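Local coordinates for putative cell adhesion protein (Parabacteroides distasonis, PDB 3LIU) that belongs to the FimA/Mfa1 fimbrillin family and probably serves as a subunit of adhesive pili on the bacterial surface, at residues T112-S117 and G210-A215; K201-A206 and L309-D314; N142-D147 and K161-A166. One frame throughout, in Å; residues are numbered along the deposited sequence.

Contact 1: T112-S117 and G210-A215; sequences TTINLS and GVSSVA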
loop_
_atom_site.group_PDB
_atom_site.type_symbol
_atom_site.label_atom_id
_atom_site.label_comp_id
_atom_site.label_asym_id
_atom_site.label_seq_id
_atom_site.Cartn_x
_atom_site.Cartn_y
_atom_site.Cartn_z
ATOM N N THR A 112 9.995 0.612 12.354
ATOM C CA THR A 112 9.706 -0.799 12.412
ATOM C C THR A 112 9.197 -1.347 11.066
ATOM O O THR A 112 8.340 -0.757 10.435
ATOM C CB THR A 112 8.683 -1.131 13.516
ATOM O OG1 THR A 112 9.209 -0.718 14.764
ATOM C CG2 THR A 112 8.434 -2.612 13.587
ATOM N N THR A 113 9.776 -2.457 10.616
ATOM C CA THR A 113 9.460 -2.990 9.297
ATOM C C THR A 113 8.186 -3.833 9.362
ATOM O O THR A 113 8.105 -4.751 10.166
ATOM C CB THR A 113 10.607 -3.821 8.738
ATOM O OG1 THR A 113 11.746 -2.961 8.562
ATOM C CG2 THR A 113 10.199 -4.425 7.362
ATOM N N ILE A 114 7.202 -3.540 8.511
ATOM C CA ILE A 114 6.006 -4.419 8.408
ATOM C C ILE A 114 6.115 -5.243 7.100
ATOM O O ILE A 114 6.863 -4.853 6.179
ATOM C CB ILE A 114 4.648 -3.615 8.514
ATOM C CG1 ILE A 114 4.602 -2.488 7.479
ATOM C CG2 ILE A 114 4.411 -3.200 10.006
ATOM C CD1 ILE A 114 3.264 -1.560 7.427
ATOM N N ASN A 115 5.391 -6.366 7.030
ATOM C CA ASN A 115 5.504 -7.343 5.942
ATOM C C ASN A 115 4.184 -7.507 5.206
ATOM O O ASN A 115 3.123 -7.662 5.816
ATOM C CB ASN A 115 5.966 -8.680 6.485
ATOM C CG ASN A 115 7.252 -8.563 7.245
ATOM O OD1 ASN A 115 8.327 -8.343 6.649
ATOM N ND2 ASN A 115 7.163 -8.665 8.573
ATOM N N LEU A 116 4.263 -7.427 3.891
ATOM C CA LEU A 116 3.073 -7.316 3.023
ATOM C C LEU A 116 2.177 -8.524 3.132
ATOM O O LEU A 116 0.974 -8.382 3.112
ATOM C CB LEU A 116 3.475 -7.064 1.555
ATOM C CG LEU A 116 2.303 -6.798 0.597
ATOM C CD1 LEU A 116 1.441 -5.578 1.067
ATOM C CD2 LEU A 116 2.804 -6.526 -0.872
ATOM N N SER A 117 2.772 -9.700 3.323
ATOM C CA SER A 117 2.021 -10.915 3.415
ATOM C C SER A 117 1.082 -10.958 4.633
ATOM O O SER A 117 0.172 -11.796 4.641
ATOM C CB SER A 117 2.982 -12.148 3.400
ATOM O OG SER A 117 3.815 -12.118 4.547
ATOM N N GLY A 210 7.572 -5.450 -0.658
ATOM C CA GLY A 210 6.912 -6.281 0.325
ATOM C C GLY A 210 7.234 -5.901 1.736
ATOM O O GLY A 210 6.803 -6.574 2.672
ATOM N N VAL A 211 8.005 -4.820 1.888
ATOM C CA VAL A 211 8.347 -4.256 3.200
ATOM C C VAL A 211 8.097 -2.748 3.191
ATOM O O VAL A 211 8.167 -2.091 2.141
ATOM C CB VAL A 211 9.815 -4.487 3.618
ATOM C CG1 VAL A 211 10.129 -5.959 3.906
ATOM C CG2 VAL A 211 10.791 -3.905 2.544
ATOM N N SER A 212 7.820 -2.216 4.382
ATOM C CA SER A 212 7.510 -0.782 4.610
ATOM C C SER A 212 7.830 -0.408 6.053
ATOM O O SER A 212 7.820 -1.254 6.954
ATOM C CB SER A 212 6.018 -0.484 4.332
ATOM O OG SER A 212 5.629 0.864 4.683
ATOM N N SER A 213 8.106 0.860 6.297
ATOM C CA SER A 213 8.072 1.388 7.678
ATOM C C SER A 213 6.593 1.399 8.158
ATOM O O SER A 213 5.680 1.501 7.350
ATOM C CB SER A 213 8.659 2.813 7.721
ATOM O OG SER A 213 10.039 2.766 7.452
ATOM N N VAL A 214 6.374 1.317 9.462
ATOM C CA VAL A 214 5.028 1.263 9.999
ATOM C C VAL A 214 4.360 2.657 10.040
ATOM O O VAL A 214 3.148 2.753 9.939
ATOM C CB VAL A 214 4.987 0.578 11.380
ATOM C CG1 VAL A 214 5.603 1.445 12.487
ATOM C CG2 VAL A 214 3.556 0.158 11.717
ATOM N N ALA A 215 5.144 3.714 10.218
ATOM C CA ALA A 215 4.576 5.054 10.375
ATOM C C ALA A 215 5.569 6.097 9.924
ATOM O O ALA A 215 6.770 5.793 9.810
ATOM C CB ALA A 215 4.145 5.274 11.803
HETATM O O HOH W 1 8.010 -8.938 3.698
#
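Ile114 and Ser212 face each other as an antiparallel hydrogen-bonded pair, their side chains on one face of the sheet. Ile114 carries CG1 in the crowded position between its backbone N and carbonyl carbon (chi1 55°), which lays CG1 beside Ser212 CB at 4.0 Å and turns CG2 toward Val214. The Ile114 and Val214 side chains cross at about a right angle, with Ile114 CG2 3.9 Å from Val214 CG2, and helix 94-101 closes over both through Ile96 and Leu100. Ser212 holds OG anti to its backbone N, so the hydroxyl donates to Ser213 O at 2.7 Å, in the carbonyl plane and on a lone pair; Ile223 O is a further partner.

On the other face Thr113 points CG2, anti to its own N, obliquely across Val211, meeting Val211 CB at 3.8 Å. Asn115 lies alongside Val211, and a water donates to both Asn115 OD1 and Gly210 O.

The backbone bonds are uneven: Ile114 N reaches Ser212 O at 2.8 Å nearly along the C=O axis, whereas the return from Ser212 N to Ile114 O is weak. Past the strand, Leu116 N meets Gly210 O at 2.9 Å from above the carbonyl plane, where a 3-10 turn begins. Strand 113-115, in the FimA-family part of the sequence, thus pairs antiparallel with the C-terminal end of strand 193-213, in the sheet that also holds 308-319.

Contact 2: K201-A206 and L309-D314; sequences KEVFIA and LIVKGD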
loop_
_atom_site.group_PDB
_atom_site.type_symbol
_atom_site.label_atom_id
_atom_site.label_comp_id
_atom_site.label_asym_id
_atom_site.label_seq_id
_atom_site.Cartn_x
_atom_site.Cartn_y
_atom_site.Cartn_z
ATOM N N LYS A 201 -7.594 -12.896 -19.390
ATOM C CA LYS A 201 -7.421 -14.193 -18.687
ATOM C C LYS A 201 -6.838 -14.061 -17.286
ATOM O O LYS A 201 -7.220 -14.814 -16.391
ATOM C CB LYS A 201 -6.523 -15.125 -19.487
ATOM C CG LYS A 201 -7.201 -15.749 -20.734
ATOM C CD LYS A 201 -6.275 -16.828 -21.354
ATOM C CE LYS A 201 -6.984 -17.761 -22.360
ATOM N NZ LYS A 201 -6.126 -18.058 -23.603
ATOM N N GLU A 202 -5.925 -13.105 -17.093
ATOM C CA GLU A 202 -5.210 -12.971 -15.812
ATOM C C GLU A 202 -4.741 -11.523 -15.597
ATOM O O GLU A 202 -4.431 -10.798 -16.548
ATOM C CB GLU A 202 -3.992 -13.931 -15.788
ATOM C CG GLU A 202 -3.184 -13.966 -14.470
ATOM C CD GLU A 202 -3.666 -15.035 -13.489
ATOM O OE1 GLU A 202 -4.614 -15.765 -13.826
ATOM O OE2 GLU A 202 -3.095 -15.163 -12.380
ATOM N N VAL A 203 -4.687 -11.114 -14.333
ATOM C CA VAL A 203 -4.073 -9.871 -13.935
ATOM C C VAL A 203 -3.086 -10.166 -12.814
ATOM O O VAL A 203 -3.378 -10.979 -11.920
ATOM C CB VAL A 203 -5.140 -8.866 -13.447
ATOM C CG1 VAL A 203 -4.507 -7.512 -13.153
ATOM C CG2 VAL A 203 -6.272 -8.712 -14.504
ATOM N N PHE A 204 -1.900 -9.576 -12.857
ATOM C CA PHE A 204 -0.969 -9.735 -11.734
ATOM C C PHE A 204 -0.052 -8.544 -11.530
ATOM O O PHE A 204 0.066 -7.675 -12.403
ATOM C CB PHE A 204 -0.195 -11.089 -11.793
ATOM C CG PHE A 204 0.950 -11.145 -12.799
ATOM C CD1 PHE A 204 0.705 -11.302 -14.137
ATOM C CD2 PHE A 204 2.268 -11.072 -12.372
ATOM C CE1 PHE A 204 1.740 -11.383 -15.062
ATOM C CE2 PHE A 204 3.331 -11.148 -13.281
ATOM C CZ PHE A 204 3.065 -11.327 -14.632
ATOM N N ILE A 205 0.567 -8.510 -10.348
ATOM C CA ILE A 205 1.441 -7.422 -9.974
ATOM C C ILE A 205 2.872 -7.925 -9.850
ATOM O O ILE A 205 3.081 -9.041 -9.352
ATOM C CB ILE A 205 1.024 -6.825 -8.601
ATOM C CG1 ILE A 205 -0.425 -6.359 -8.627
ATOM C CG2 ILE A 205 2.011 -5.684 -8.167
ATOM C CD1 ILE A 205 -0.794 -5.328 -9.689
ATOM N N ALA A 206 3.839 -7.131 -10.313
ATOM C CA ALA A 206 5.282 -7.486 -10.196
ATOM C C ALA A 206 6.014 -6.326 -9.529
ATOM O O ALA A 206 5.579 -5.192 -9.625
ATOM C CB ALA A 206 5.895 -7.792 -11.587
ATOM N N LEU A 309 1.541 -3.440 -13.098
ATOM C CA LEU A 309 0.370 -4.205 -13.347
ATOM C C LEU A 309 0.495 -4.814 -14.722
ATOM O O LEU A 309 0.702 -4.114 -15.733
ATOM C CB LEU A 309 -0.923 -3.369 -13.207
ATOM C CG LEU A 309 -2.196 -4.213 -13.446
ATOM C CD1 LEU A 309 -3.324 -3.877 -12.490
ATOM C CD2 LEU A 309 -2.674 -4.153 -14.897
ATOM N N ILE A 310 0.373 -6.136 -14.764
ATOM C CA ILE A 310 0.485 -6.878 -16.011
ATOM C C ILE A 310 -0.788 -7.686 -16.262
ATOM O O ILE A 310 -1.275 -8.410 -15.352
ATOM C CB ILE A 310 1.713 -7.833 -15.962
ATOM C CG1 ILE A 310 2.974 -7.065 -15.564
ATOM C CG2 ILE A 310 1.958 -8.565 -17.365
ATOM C CD1 ILE A 310 4.268 -7.938 -15.468
ATOM N N VAL A 311 -1.364 -7.533 -17.464
ATOM C CA VAL A 311 -2.498 -8.341 -17.903
ATOM C C VAL A 311 -2.102 -9.347 -18.982
ATOM O O VAL A 311 -1.157 -9.120 -19.757
ATOM C CB VAL A 311 -3.696 -7.484 -18.373
ATOM C CG1 VAL A 311 -3.996 -6.355 -17.316
ATOM C CG2 VAL A 311 -3.421 -6.894 -19.708
ATOM N N LYS A 312 -2.785 -10.486 -18.949
ATOM C CA LYS A 312 -2.664 -11.518 -19.963
ATOM C C LYS A 312 -4.028 -11.808 -20.559
ATOM O O LYS A 312 -5.006 -11.929 -19.824
ATOM C CB LYS A 312 -2.124 -12.805 -19.372
ATOM C CG LYS A 312 -1.592 -13.782 -20.452
ATOM C CD LYS A 312 -1.237 -15.134 -19.920
ATOM C CE LYS A 312 -2.460 -15.904 -19.526
ATOM N NZ LYS A 312 -2.074 -17.194 -18.979
ATOM N N GLY A 313 -4.092 -11.953 -21.887
ATOM C CA GLY A 313 -5.345 -12.338 -22.548
ATOM C C GLY A 313 -5.148 -12.676 -24.014
ATOM O O GLY A 313 -4.022 -12.707 -24.511
ATOM N N ASP A 314 -6.246 -12.913 -24.713
ATOM C CA ASP A 314 -6.203 -13.361 -26.104
ATOM C C ASP A 314 -6.602 -12.189 -26.962
ATOM O O ASP A 314 -7.675 -11.626 -26.760
ATOM C CB ASP A 314 -7.168 -14.535 -26.335
ATOM C CG ASP A 314 -6.813 -15.757 -25.497
ATOM O OD1 ASP A 314 -5.705 -15.817 -24.920
ATOM O OD2 ASP A 314 -7.675 -16.642 -25.382
#
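Phe204 and Ile310 form the apolar centre of this antiparallel strand pair, lying side by side and pointing the same way from a hydrogen-bonded pair. Phe204 CG sits between its backbone N and carbonyl carbon (chi1 77°), which folds the ring over the neighbouring strand. Ile310 CB lies over one ring face, a CH-pi contact of 4.1 Å to the centroid, and its branches spread over the same face, Ile310 CG2 meeting Phe204 CE1 at 3.6 Å and Ile310 CD1 lying near Phe204 CZ. Tyr375 touches both side chains. Beneath them, Phe204 and Ile310 exchange two backbone bonds, each nearly along a C=O axis.

On the opposite face Leu309, with CG anti to its N, crosses obliquely between Val203 and Ile205. Leu309 CD1 rests 3.9 Å from Val203 CG1, and strand 172-185 packs against this face through Ile178 and Leu180.

Toward the polar edge the pairing breaks step in a classic beta bulge, Lys201 and Glu202 both facing Lys312. Lys312 O accepts from Lys201 N at 2.8 Å and from Glu202 N at 3.1 Å, both donors in its carbonyl plane. From the bulge the Lys201 side chain reaches across to Asp314, whose OD1 also accepts from Asn330 N. An alanine in place of Asp314 would remove the carboxylate and probably leave the Lys201 ammonium less firmly placed, though still near Asn330 OD1, and Asn330 N without this acceptor. In this salt bridge the ammonium sits between the two oxygens, Lys201 NZ 2.6 Å from Asp314 OD1 and 2.8 Å from Asp314 OD2, each using its syn lone pair.

Contact 3: N142-D147 and K161-A166; sequences NYIGYD and KEVYGA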
loop_
_atom_site.group_PDB
_atom_site.type_symbol
_atom_site.label_atom_id
_atom_site.label_comp_id
_atom_site.label_asym_id
_atom_site.label_seq_id
_atom_site.Cartn_x
_atom_site.Cartn_y
_atom_site.Cartn_z
ATOM N N ASN A 142 -5.370 11.515 31.224
ATOM C CA ASN A 142 -5.153 12.322 30.025
ATOM C C ASN A 142 -5.872 11.701 28.837
ATOM O O ASN A 142 -5.743 10.496 28.585
ATOM C CB ASN A 142 -3.676 12.457 29.679
ATOM C CG ASN A 142 -2.918 13.238 30.711
ATOM O OD1 ASN A 142 -2.791 14.464 30.609
ATOM N ND2 ASN A 142 -2.404 12.545 31.707
ATOM N N TYR A 143 -6.593 12.537 28.094
ATOM C CA TYR A 143 -7.310 12.064 26.927
ATOM C C TYR A 143 -6.661 12.605 25.648
ATOM O O TYR A 143 -6.223 13.766 25.601
ATOM C CB TYR A 143 -8.770 12.528 27.005
ATOM C CG TYR A 143 -9.570 11.928 28.131
ATOM C CD1 TYR A 143 -10.030 10.632 28.040
ATOM C CD2 TYR A 143 -9.891 12.674 29.259
ATOM C CE1 TYR A 143 -10.749 10.070 29.045
ATOM C CE2 TYR A 143 -10.626 12.120 30.277
ATOM C CZ TYR A 143 -11.045 10.805 30.156
ATOM O OH TYR A 143 -11.781 10.189 31.123
ATOM N N ILE A 144 -6.582 11.755 24.625
ATOM C CA ILE A 144 -6.195 12.187 23.298
ATOM C C ILE A 144 -7.270 11.796 22.318
ATOM O O ILE A 144 -7.536 10.597 22.072
ATOM C CB ILE A 144 -4.841 11.602 22.877
ATOM C CG1 ILE A 144 -3.760 12.073 23.855
ATOM C CG2 ILE A 144 -4.526 11.985 21.410
ATOM C CD1 ILE A 144 -2.364 11.461 23.607
ATOM N N GLY A 145 -7.901 12.817 21.753
ATOM C CA GLY A 145 -8.897 12.633 20.714
ATOM C C GLY A 145 -10.344 12.697 21.164
ATOM O O GLY A 145 -11.236 12.385 20.372
ATOM N N TYR A 146 -10.590 13.129 22.405
ATOM C CA TYR A 146 -11.939 13.094 22.973
ATOM C C TYR A 146 -12.643 14.444 22.942
ATOM O O TYR A 146 -13.786 14.557 23.389
ATOM C CB TYR A 146 -11.875 12.592 24.412
ATOM C CG TYR A 146 -11.671 11.128 24.551
ATOM C CD1 TYR A 146 -10.416 10.551 24.348
ATOM C CD2 TYR A 146 -12.728 10.299 24.904
ATOM C CE1 TYR A 146 -10.233 9.181 24.504
ATOM C CE2 TYR A 146 -12.553 8.939 25.072
ATOM C CZ TYR A 146 -11.311 8.383 24.849
ATOM O OH TYR A 146 -11.164 7.028 25.019
ATOM N N ASP A 147 -11.973 15.472 22.439
ATOM C CA ASP A 147 -12.606 16.785 22.298
ATOM C C ASP A 147 -11.864 17.586 21.243
ATOM O O ASP A 147 -10.744 17.230 20.858
ATOM C CB ASP A 147 -12.567 17.517 23.621
ATOM C CG ASP A 147 -13.668 18.538 23.759
ATOM O OD1 ASP A 147 -14.478 18.691 22.821
ATOM O OD2 ASP A 147 -13.700 19.183 24.815
ATOM N N LYS A 161 -8.237 15.431 31.423
ATOM C CA LYS A 161 -7.846 16.557 30.581
ATOM C C LYS A 161 -7.529 16.085 29.188
ATOM O O LYS A 161 -6.738 15.143 29.019
ATOM C CB LYS A 161 -6.621 17.236 31.154
ATOM C CG LYS A 161 -6.340 18.607 30.530
ATOM C CD LYS A 161 -4.940 19.090 30.881
ATOM C CE LYS A 161 -4.755 20.538 30.532
ATOM N NZ LYS A 161 -3.379 20.800 30.101
ATOM N N GLU A 162 -8.173 16.707 28.210
ATOM C CA GLU A 162 -7.813 16.510 26.809
ATOM C C GLU A 162 -6.511 17.297 26.546
ATOM O O GLU A 162 -6.414 18.505 26.811
ATOM C CB GLU A 162 -8.942 16.984 25.897
ATOM C CG GLU A 162 -8.591 16.975 24.400
ATOM C CD GLU A 162 -8.393 15.589 23.863
ATOM O OE1 GLU A 162 -9.140 14.669 24.280
ATOM O OE2 GLU A 162 -7.502 15.417 22.997
ATOM N N VAL A 163 -5.506 16.591 26.055
ATOM C CA VAL A 163 -4.173 17.150 25.921
ATOM C C VAL A 163 -3.736 17.309 24.470
ATOM O O VAL A 163 -2.704 17.890 24.202
ATOM C CB VAL A 163 -3.127 16.326 26.716
ATOM C CG1 VAL A 163 -3.480 16.296 28.197
ATOM C CG2 VAL A 163 -2.954 14.916 26.150
ATOM N N TYR A 164 -4.546 16.838 23.534
ATOM C CA TYR A 164 -4.266 16.949 22.099
ATOM C C TYR A 164 -5.248 17.929 21.462
ATOM O O TYR A 164 -4.828 18.886 20.811
ATOM C CB TYR A 164 -4.375 15.575 21.440
ATOM C CG TYR A 164 -4.499 15.538 19.926
ATOM C CD1 TYR A 164 -3.414 15.854 19.104
ATOM C CD2 TYR A 164 -5.661 15.106 19.326
ATOM C CE1 TYR A 164 -3.508 15.798 17.698
ATOM C CE2 TYR A 164 -5.764 15.018 17.913
ATOM C CZ TYR A 164 -4.679 15.363 17.119
ATOM O OH TYR A 164 -4.774 15.306 15.739
ATOM N N GLY A 165 -6.545 17.699 21.619
ATOM C CA GLY A 165 -7.521 18.767 21.323
ATOM C C GLY A 165 -7.976 19.019 19.884
ATOM O O GLY A 165 -8.608 20.047 19.609
ATOM N N ALA A 166 -7.740 18.092 18.964
ATOM C CA ALA A 166 -8.185 18.293 17.589
ATOM C C ALA A 166 -9.090 17.172 17.086
ATOM O O ALA A 166 -9.021 16.771 15.933
ATOM C CB ALA A 166 -6.969 18.491 16.647
#
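Strands 141-144 and 158-162 run parallel here, bridged at Asn142 with Lys161 and Tyr143 with Glu162, before both segments leave their strands for loops. Tyr143 grips its neighbour through both backbone polar atoms: Tyr143 N donates to Lys161 O at 2.8 Å, and Tyr143 O accepts from Val163 N at 2.9 Å, nearly along the C=O axis. Gly145 then turns the chain at a positive phi of 100°, where a side chain would jam against the preceding carbonyl oxygen.

Ile144 packs with its two branches on separate partners. Its CG1 meets Val163 CG2 at 3.7 Å, while Ile144 CG2 presses on Tyr164 CB at 3.6 Å, the two side chains crossing at about a right angle; Leu132 touches both Ile144 and Tyr164. Within segment 142-147 the Tyr146 ring takes Tyr143 CD1 over the centre of one face.

The buried Glu162 side chain joins the two loops. CG stands anti to its backbone N and the chain bends at chi2 (67°), bringing the carboxylate to the N-H groups of Gly145, Tyr146 and Gly165, whose bonds would probably stabilise its negative charge and offset the nearby Tyr143 carbonyl oxygen. Tyr146 N approaches Glu162 OE1 at 2.8 Å from above the carboxylate plane. OE2 is gripped from two sides: Gly145 N at 2.9 Å on the syn lone pair of Glu162 OE2, and Gly165 N at 2.8 Å on its anti lone pair.

Contacts 1 and 2 share strand 193-213, which pairs with strand 113-115 near one end and with strand 308-319 farther back; the centres of the two contacts lie about 25 Å apart. Both are largely buried, but contact 1 is short with uneven bonds, whereas contact 2 is longer, with stronger pairing up to its bulge, apolar on both faces until that bulge and its charged end. Contact 3 lies on other strands, partly buried, about 48 Å centre to centre from contact 2, on the opposite side of the chain's centre. It alone pairs strands in parallel, and it places a carboxylate among backbone N-H groups, where contact 2 matches one with an ammonium. Along the chain it nests inside contact 1.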